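Amidohydrolase (Xanthomonas campestris pv. campestris, PDB 4DZH) probably catalyses the zinc-dependent hydrolytic deamination of adenosine-type nucleosides such as 5'-methylthioadenosine. Local coordinates at residues V282-L294 with V309-D323. Residues are numbered along the deposited sequence; the frame is centred on the assembly and turned at random.
Sequences VSVVHCPESNLKL and VNLAIGTDGCASNND. With MG (magnesium ion), chain B; ZN (zinc ion), chain E; ZN (zinc ion), chain F.
Val284 and His286 join strand 283-286 to the parallel strand 310-313 by four backbone hydrogen bonds: Val284 N to Asn310 O, Ala312 N to Val284 O (2.9 Å), His286 N to Ala312 O (2.8 Å) and Gly314 N to His286 O. On one sheet face Val284 CG1 reaches Leu311 CD1 at 4.1 Å. On the other, Val285, with CG1 anti to the backbone N (chi1 -178°), turns that methyl toward the strand's C-terminal end, against Gly314 N, and CG2 meets Ala312 CB. These are neighbouring strands of the amidohydrolase TIM barrel; Ile313 makes a backbone hydrogen bond to Ala78 of strand 69-80, and Asp316 lies beyond the C-terminal end of strand 310-313, where this superfamily carries its metals. Ser290 OG donates to the anti lone pair of Asp316 OD2 (2.7 Å). The same carboxylate binds two zinc ions: OD2 ligates one at 2.0 Å and OD1 bonds to both. His79, His81, His228 and a water bridging the zincs complete the site that OD1 alone reaches. A magnesium ion ties helix 288-293 to the loop after strand 310-313 through Glu289 OE1, Asn321 OD1, Asp323 OD1 and three waters. The Glu289 carboxylate and Asn321 amide planes are 46° apart; with OD1 on the metal, Asn321 ND2 donates to Thr315 O (2.9 Å) and to Glu329, fixing the amide's rotation. Thr332 and Ser328 hold Glu289 OE2. Lys293 NZ, paired mainly with Asp92, reaches Asn322 OD1 weakly (3.5 Å).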
ATOM      1  N   VAL A 282       7.587  12.525  25.000  1.00 26.62           N
ATOM      2  CA  VAL A 282       8.063  12.669  23.632  1.00 30.00           C
ATOM      3  C   VAL A 282       7.091  11.970  22.698  1.00 26.82           C
ATOM      4  O   VAL A 282       6.572  10.883  23.038  1.00 24.88           O
ATOM      5  CB  VAL A 282       9.413  12.000  23.454  1.00 26.41           C
ATOM      6  CG1 VAL A 282       9.912  12.142  22.013  1.00 26.53           C
ATOM      7  CG2 VAL A 282      10.441  12.659  24.402  1.00 25.14           C
ATOM      8  N   SER A 283       6.829  12.584  21.530  1.00 23.34           N
ATOM      9  CA  SER A 283       6.095  11.857  20.475  1.00 23.85           C
ATOM     10  C   SER A 283       7.049  11.276  19.436  1.00 23.01           C
ATOM     11  O   SER A 283       8.051  11.890  19.073  1.00 22.76           O
ATOM     12  CB  SER A 283       5.072  12.751  19.789  1.00 25.71           C
ATOM     13  OG  SER A 283       4.055  13.177  20.680  1.00 25.82           O
ATOM     14  N   VAL A 284       6.736  10.082  18.950  1.00 21.06           N
ATOM     15  CA  VAL A 284       7.499   9.469  17.863  1.00 18.47           C
ATOM     16  C   VAL A 284       6.609   9.477  16.615  1.00 21.33           C
ATOM     17  O   VAL A 284       5.445   9.036  16.667  1.00 21.75           O
ATOM     18  CB  VAL A 284       7.955   8.035  18.210  1.00 19.92           C
ATOM     19  CG1 VAL A 284       8.571   7.368  17.032  1.00 17.68           C
ATOM     20  CG2 VAL A 284       9.037   8.113  19.312  1.00 23.57           C
ATOM     21  N   VAL A 285       7.155   9.977  15.515  1.00 15.14           N
ATOM     22  CA  VAL A 285       6.480   9.800  14.202  1.00 14.64           C
ATOM     23  C   VAL A 285       7.120   8.659  13.413  1.00 17.34           C
ATOM     24  O   VAL A 285       8.310   8.684  13.054  1.00 17.17           O
ATOM     25  CB  VAL A 285       6.561  11.073  13.377  1.00 14.51           C
ATOM     26  CG1 VAL A 285       5.794  10.824  12.058  1.00 14.94           C
ATOM     27  CG2 VAL A 285       5.964  12.256  14.155  1.00 15.66           C
ATOM     28  N   HIS A 286       6.290   7.662  13.091  1.00 16.30           N
ATOM     29  CA  HIS A 286       6.681   6.489  12.335  1.00 15.88           C
ATOM     30  C   HIS A 286       6.380   6.694  10.853  1.00 16.45           C
ATOM     31  O   HIS A 286       5.245   6.997  10.485  1.00 17.25           O
ATOM     32  CB  HIS A 286       5.914   5.298  12.929  1.00 17.85           C
ATOM     33  CG  HIS A 286       6.231   3.962  12.326  1.00 17.54           C
ATOM     34  ND1 HIS A 286       7.490   3.585  11.884  1.00 16.36           N
ATOM     35  CD2 HIS A 286       5.429   2.886  12.110  1.00 16.73           C
ATOM     36  CE1 HIS A 286       7.439   2.349  11.421  1.00 20.10           C
ATOM     37  NE2 HIS A 286       6.200   1.898  11.551  1.00 20.11           N
ATOM     38  N   CYS A 287       7.411   6.542  10.032  1.00 17.40           N
ATOM     39  CA  CYS A 287       7.362   6.677   8.570  1.00 13.28           C
ATOM     40  C   CYS A 287       7.843   5.346   7.954  1.00 14.35           C
ATOM     41  O   CYS A 287       8.957   5.233   7.406  1.00 15.58           O
ATOM     42  CB  CYS A 287       8.275   7.827   8.134  1.00 17.85           C
ATOM     43  SG  CYS A 287       7.824   9.423   8.845  1.00 16.35           S
ATOM     44  N   PRO A 288       7.007   4.309   8.025  1.00 16.92           N
ATOM     45  CA  PRO A 288       7.498   2.982   7.641  1.00 16.70           C
ATOM     46  C   PRO A 288       7.905   2.844   6.171  1.00 14.84           C
ATOM     47  O   PRO A 288       8.862   2.160   5.830  1.00 16.34           O
ATOM     48  CB  PRO A 288       6.300   2.059   7.951  1.00 17.17           C
ATOM     49  CG  PRO A 288       5.071   3.005   8.041  1.00 14.85           C
ATOM     50  CD  PRO A 288       5.631   4.296   8.586  1.00 15.27           C
ATOM     51  N   GLU A 289       7.122   3.429   5.244  1.00 13.98           N
ATOM     52  CA  GLU A 289       7.441   3.190   3.848  1.00 13.11           C
ATOM     53  C   GLU A 289       8.781   3.812   3.459  1.00 13.06           C
ATOM     54  O   GLU A 289       9.563   3.165   2.695  1.00 15.38           O
ATOM     55  CB  GLU A 289       6.281   3.613   2.893  1.00 16.46           C
ATOM     56  CG  GLU A 289       4.986   2.800   3.164  1.00 16.75           C
ATOM     57  CD  GLU A 289       3.820   3.096   2.251  1.00 19.54           C
ATOM     58  OE1 GLU A 289       3.988   3.879   1.266  1.00 13.94           O
ATOM     59  OE2 GLU A 289       2.752   2.479   2.505  1.00 17.42           O
ATOM     60  N   SER A 290       9.038   5.038   3.929  1.00 14.18           N
ATOM     61  CA  SER A 290      10.319   5.683   3.685  1.00 14.75           C
ATOM     62  C   SER A 290      11.443   4.862   4.320  1.00 17.11           C
ATOM     63  O   SER A 290      12.486   4.654   3.675  1.00 17.97           O
ATOM     64  CB  SER A 290      10.315   7.092   4.245  1.00 17.28           C
ATOM     65  OG  SER A 290      11.622   7.661   4.183  1.00 18.82           O
ATOM     66  N   ASN A 291      11.218   4.407   5.561  1.00 15.40           N
ATOM     67  CA  ASN A 291      12.252   3.632   6.276  1.00 17.40           C
ATOM     68  C   ASN A 291      12.582   2.340   5.484  1.00 21.17           C
ATOM     69  O   ASN A 291      13.757   1.916   5.372  1.00 19.17           O
ATOM     70  CB  ASN A 291      11.788   3.218   7.677  1.00 15.35           C
ATOM     71  CG  ASN A 291      11.587   4.362   8.665  1.00 17.60           C
ATOM     72  OD1 ASN A 291      10.955   4.157   9.710  1.00 19.83           O
ATOM     73  ND2 ASN A 291      12.115   5.570   8.370  1.00 15.08           N
ATOM     74  N   LEU A 292      11.552   1.656   4.966  1.00 16.39           N
ATOM     75  CA  LEU A 292      11.819   0.430   4.273  1.00 14.08           C
ATOM     76  C   LEU A 292      12.534   0.740   2.962  1.00 18.30           C
ATOM     77  O   LEU A 292      13.529   0.098   2.614  1.00 19.56           O
ATOM     78  CB  LEU A 292      10.509  -0.344   4.017  1.00 15.91           C
ATOM     79  CG  LEU A 292       9.749  -0.861   5.230  1.00 15.65           C
ATOM     80  CD1 LEU A 292       8.451  -1.536   4.681  1.00 14.92           C
ATOM     81  CD2 LEU A 292      10.587  -1.912   5.923  1.00 18.29           C
ATOM     82  N   LYS A 293      12.038   1.752   2.226  1.00 15.45           N
ATOM     83  CA  LYS A 293      12.557   2.042   0.897  1.00 17.85           C
ATOM     84  C   LYS A 293      14.016   2.507   0.959  1.00 19.25           C
ATOM     85  O   LYS A 293      14.776   2.160   0.062  1.00 20.51           O
ATOM     86  CB  LYS A 293      11.682   3.118   0.233  1.00 13.60           C
ATOM     87  CG  LYS A 293      11.958   3.389  -1.224  1.00 18.37           C
ATOM     88  CD  LYS A 293      10.846   4.316  -1.805  1.00 18.74           C
ATOM     89  CE  LYS A 293      10.888   4.430  -3.335  1.00 21.48           C
ATOM     90  NZ  LYS A 293      12.012   5.288  -3.825  1.00 24.30           N
ATOM     91  N   LEU A 294      14.402   3.222   2.018  1.00 19.88           N
ATOM     92  CA  LEU A 294      15.773   3.740   2.132  1.00 20.75           C
ATOM     93  C   LEU A 294      16.648   2.746   2.881  1.00 25.19           C
ATOM     94  O   LEU A 294      17.841   2.997   3.119  1.00 23.73           O
ATOM     95  CB  LEU A 294      15.788   5.095   2.842  1.00 23.13           C
ATOM     96  CG  LEU A 294      15.150   6.213   1.997  1.00 25.16           C
ATOM     97  CD1 LEU A 294      15.065   7.544   2.775  1.00 23.18           C
ATOM     98  CD2 LEU A 294      15.878   6.358   0.676  1.00 30.76           C
ATOM     99  N   VAL A 309       4.215   5.463  24.609  1.00 28.54           N
ATOM    100  CA  VAL A 309       4.796   6.578  23.884  1.00 22.07           C
ATOM    101  C   VAL A 309       3.803   7.057  22.841  1.00 23.91           C
ATOM    102  O   VAL A 309       3.359   6.245  22.015  1.00 26.88           O
ATOM    103  CB  VAL A 309       6.122   6.217  23.208  1.00 24.47           C
ATOM    104  CG1 VAL A 309       6.596   7.438  22.355  1.00 23.38           C
ATOM    105  CG2 VAL A 309       7.173   5.857  24.266  1.00 25.62           C
ATOM    106  N   ASN A 310       3.421   8.330  22.893  1.00 24.36           N
ATOM    107  CA  ASN A 310       2.518   8.852  21.861  1.00 22.03           C
ATOM    108  C   ASN A 310       3.069   8.610  20.446  1.00 24.27           C
ATOM    109  O   ASN A 310       4.141   9.090  20.117  1.00 22.24           O
ATOM    110  CB  ASN A 310       2.197  10.314  22.051  1.00 22.03           C
ATOM    111  CG  ASN A 310       1.168  10.778  21.057  1.00 27.21           C
ATOM    112  OD1 ASN A 310      -0.006  10.381  21.127  1.00 28.91           O
ATOM    113  ND2 ASN A 310       1.602  11.571  20.097  1.00 23.69           N
ATOM    114  N   LEU A 311       2.345   7.831  19.633  1.00 24.50           N
ATOM    115  CA  LEU A 311       2.831   7.424  18.304  1.00 21.52           C
ATOM    116  C   LEU A 311       1.968   8.051  17.211  1.00 19.91           C
ATOM    117  O   LEU A 311       0.734   7.978  17.253  1.00 21.71           O
ATOM    118  CB  LEU A 311       2.815   5.903  18.148  1.00 19.16           C
ATOM    119  CG  LEU A 311       3.490   5.239  16.936  1.00 24.49           C
ATOM    120  CD1 LEU A 311       5.002   5.405  16.984  1.00 31.22           C
ATOM    121  CD2 LEU A 311       3.140   3.800  16.801  1.00 26.78           C
ATOM    122  N   ALA A 312       2.642   8.680  16.244  1.00 17.47           N
ATOM    123  CA  ALA A 312       1.983   9.203  15.040  1.00 15.22           C
ATOM    124  C   ALA A 312       2.569   8.569  13.791  1.00 14.98           C
ATOM    125  O   ALA A 312       3.565   7.834  13.830  1.00 18.42           O
ATOM    126  CB  ALA A 312       2.170  10.714  15.012  1.00 16.66           C
ATOM    127  N   ILE A 313       1.939   8.863  12.636  1.00 15.41           N
ATOM    128  CA  ILE A 313       2.324   8.266  11.373  1.00 15.09           C
ATOM    129  C   ILE A 313       2.518   9.395  10.363  1.00 13.76           C
ATOM    130  O   ILE A 313       1.757  10.365  10.347  1.00 14.84           O
ATOM    131  CB  ILE A 313       1.235   7.264  10.895  1.00 14.59           C
ATOM    132  CG1 ILE A 313       1.172   6.069  11.851  1.00 18.44           C
ATOM    133  CG2 ILE A 313       1.523   6.762   9.444  1.00 13.46           C
ATOM    134  CD1 ILE A 313       0.020   5.107  11.599  1.00 19.83           C
ATOM    135  N   GLY A 314       3.583   9.281   9.582  1.00 14.27           N
ATOM    136  CA  GLY A 314       3.861  10.256   8.536  1.00 14.99           C
ATOM    137  C   GLY A 314       4.389   9.546   7.280  1.00 13.52           C
ATOM    138  O   GLY A 314       4.823   8.373   7.309  1.00 13.87           O
ATOM    139  N   THR A 315       4.413  10.250   6.161  1.00 14.02           N
ATOM    140  CA  THR A 315       4.803   9.655   4.884  1.00 12.87           C
ATOM    141  C   THR A 315       6.261   9.985   4.488  1.00 12.88           C
ATOM    142  O   THR A 315       6.814   9.289   3.624  1.00 13.87           O
ATOM    143  CB  THR A 315       3.859  10.072   3.699  1.00 13.35           C
ATOM    144  OG1 THR A 315       3.854  11.509   3.588  1.00 13.05           O
ATOM    145  CG2 THR A 315       2.404   9.544   3.899  1.00 13.16           C
ATOM    146  N   ASP A 316       6.834  11.065   5.042  1.00 14.14           N
ATOM    147  CA  ASP A 316       8.089  11.642   4.542  1.00 12.43           C
ATOM    148  C   ASP A 316       7.802  12.181   3.151  1.00 15.83           C
ATOM    149  O   ASP A 316       6.618  12.392   2.800  1.00 17.02           O
ATOM    150  CB  ASP A 316       9.242  10.584   4.566  1.00 10.37           C
ATOM    151  CG  ASP A 316      10.638  11.184   4.833  1.00 16.33           C
ATOM    152  OD1 ASP A 316      10.849  12.359   5.219  1.00 19.39           O
ATOM    153  OD2 ASP A 316      11.547  10.329   4.709  1.00 15.80           O
ATOM    154  N   GLY A 317       8.807  12.363   2.325  1.00 16.97           N
ATOM    155  CA  GLY A 317       8.643  13.039   1.035  1.00 17.75           C
ATOM    156  C   GLY A 317       8.465  12.100  -0.150  1.00 20.32           C
ATOM    157  O   GLY A 317       8.744  10.893  -0.054  1.00 18.43           O
ATOM    158  N   CYS A 318       8.026  12.649  -1.294  1.00 15.26           N
ATOM    159  CA  CYS A 318       7.708  11.861  -2.467  1.00 15.93           C
ATOM    160  C   CYS A 318       8.921  11.400  -3.269  1.00 16.61           C
ATOM    161  O   CYS A 318       8.730  10.745  -4.277  1.00 15.28           O
ATOM    162  CB  CYS A 318       6.704  12.565  -3.389  1.00 17.36           C
ATOM    163  SG  CYS A 318       5.066  12.713  -2.620  1.00 19.33           S
ATOM    164  N   ALA A 319      10.130  11.695  -2.812  1.00 18.52           N
ATOM    165  CA  ALA A 319      11.300  11.072  -3.443  1.00 22.51           C
ATOM    166  C   ALA A 319      11.698   9.829  -2.657  1.00 22.95           C
ATOM    167  O   ALA A 319      12.627   9.112  -3.070  1.00 21.60           O
ATOM    168  CB  ALA A 319      12.476  12.056  -3.522  1.00 22.08           C
ATOM    169  N   SER A 320      11.037   9.576  -1.531  1.00 20.14           N
ATOM    170  CA  SER A 320      11.277   8.308  -0.797  1.00 18.65           C
ATOM    171  C   SER A 320       9.979   7.734  -0.204  1.00 16.14           C
ATOM    172  O   SER A 320       9.875   7.512   1.012  1.00 18.73           O
ATOM    173  CB  SER A 320      12.337   8.473   0.276  1.00 18.37           C
ATOM    174  OG  SER A 320      11.895   9.233   1.379  1.00 20.38           O
ATOM    175  N   ASN A 321       9.003   7.557  -1.085  1.00 14.23           N
ATOM    176  CA  ASN A 321       7.773   6.886  -0.674  1.00 13.09           C
ATOM    177  C   ASN A 321       7.106   6.069  -1.765  1.00 15.07           C
ATOM    178  O   ASN A 321       6.977   4.858  -1.596  1.00 15.09           O
ATOM    179  CB  ASN A 321       6.808   7.864   0.065  1.00 13.92           C
ATOM    180  CG  ASN A 321       5.650   7.124   0.723  1.00 10.84           C
ATOM    181  OD1 ASN A 321       4.865   6.430   0.042  1.00 14.52           O
ATOM    182  ND2 ASN A 321       5.540   7.246   2.033  1.00 13.28           N
ATOM    183  N   ASN A 322       6.622   6.632  -2.886  1.00 14.81           N
ATOM    184  CA  ASN A 322       6.788   8.020  -3.353  1.00 13.94           C
ATOM    185  C   ASN A 322       5.445   8.746  -3.393  1.00 16.86           C
ATOM    186  O   ASN A 322       5.247   9.674  -4.220  1.00 15.24           O
ATOM    187  CB  ASN A 322       7.350   7.945  -4.763  1.00 13.24           C
ATOM    188  CG  ASN A 322       8.801   7.571  -4.760  1.00 13.33           C
ATOM    189  OD1 ASN A 322       9.462   7.627  -3.726  1.00 15.90           O
ATOM    190  ND2 ASN A 322       9.300   7.155  -5.909  1.00 15.87           N
ATOM    191  N   ASP A 323       4.489   8.316  -2.560  1.00 16.10           N
ATOM    192  CA  ASP A 323       3.196   9.024  -2.510  1.00 11.87           C
ATOM    193  C   ASP A 323       2.937   9.618  -1.129  1.00 14.82           C
ATOM    194  O   ASP A 323       3.738   9.477  -0.188  1.00 14.06           O
ATOM    195  CB  ASP A 323       2.044   8.156  -2.980  1.00 13.46           C
ATOM    196  CG  ASP A 323       1.949   6.836  -2.229  1.00 17.08           C
ATOM    197  OD1 ASP A 323       2.379   6.793  -1.055  1.00 15.43           O
ATOM    198  OD2 ASP A 323       1.359   5.878  -2.775  1.00 17.88           O
TER
HETATM  199 MG    MG B 501       3.261   5.277   0.017  1.00 12.88          MG
HETATM  200 ZN    ZN E 504      12.032  13.734   6.718  1.00 17.64          ZN
HETATM  201 ZN    ZN F 505      13.211  11.349   4.872  0.80 17.87          ZN
HETATM  202  O   HOH W   1       4.284  10.598  24.818  1.00 36.33           O
HETATM  203  O   HOH W   2       7.111   6.828   5.137  1.00 16.13           O
HETATM  204  O   HOH W   3      13.973   6.660  -2.439  1.00 25.64           O
HETATM  205  O   HOH W   4       4.296   4.425  -1.684  1.00 16.38           O
HETATM  206  O   HOH W   5       1.593   4.118  -0.645  1.00 14.69           O
HETATM  207  O   HOH W   6       2.319   6.069   1.654  1.00 13.28           O
HETATM  208  O   HOH W   7      13.257  12.132   6.556  1.00 18.19           O
HETATM  209  O   HOH W   8      14.957  10.130   5.056  0.80 16.23           O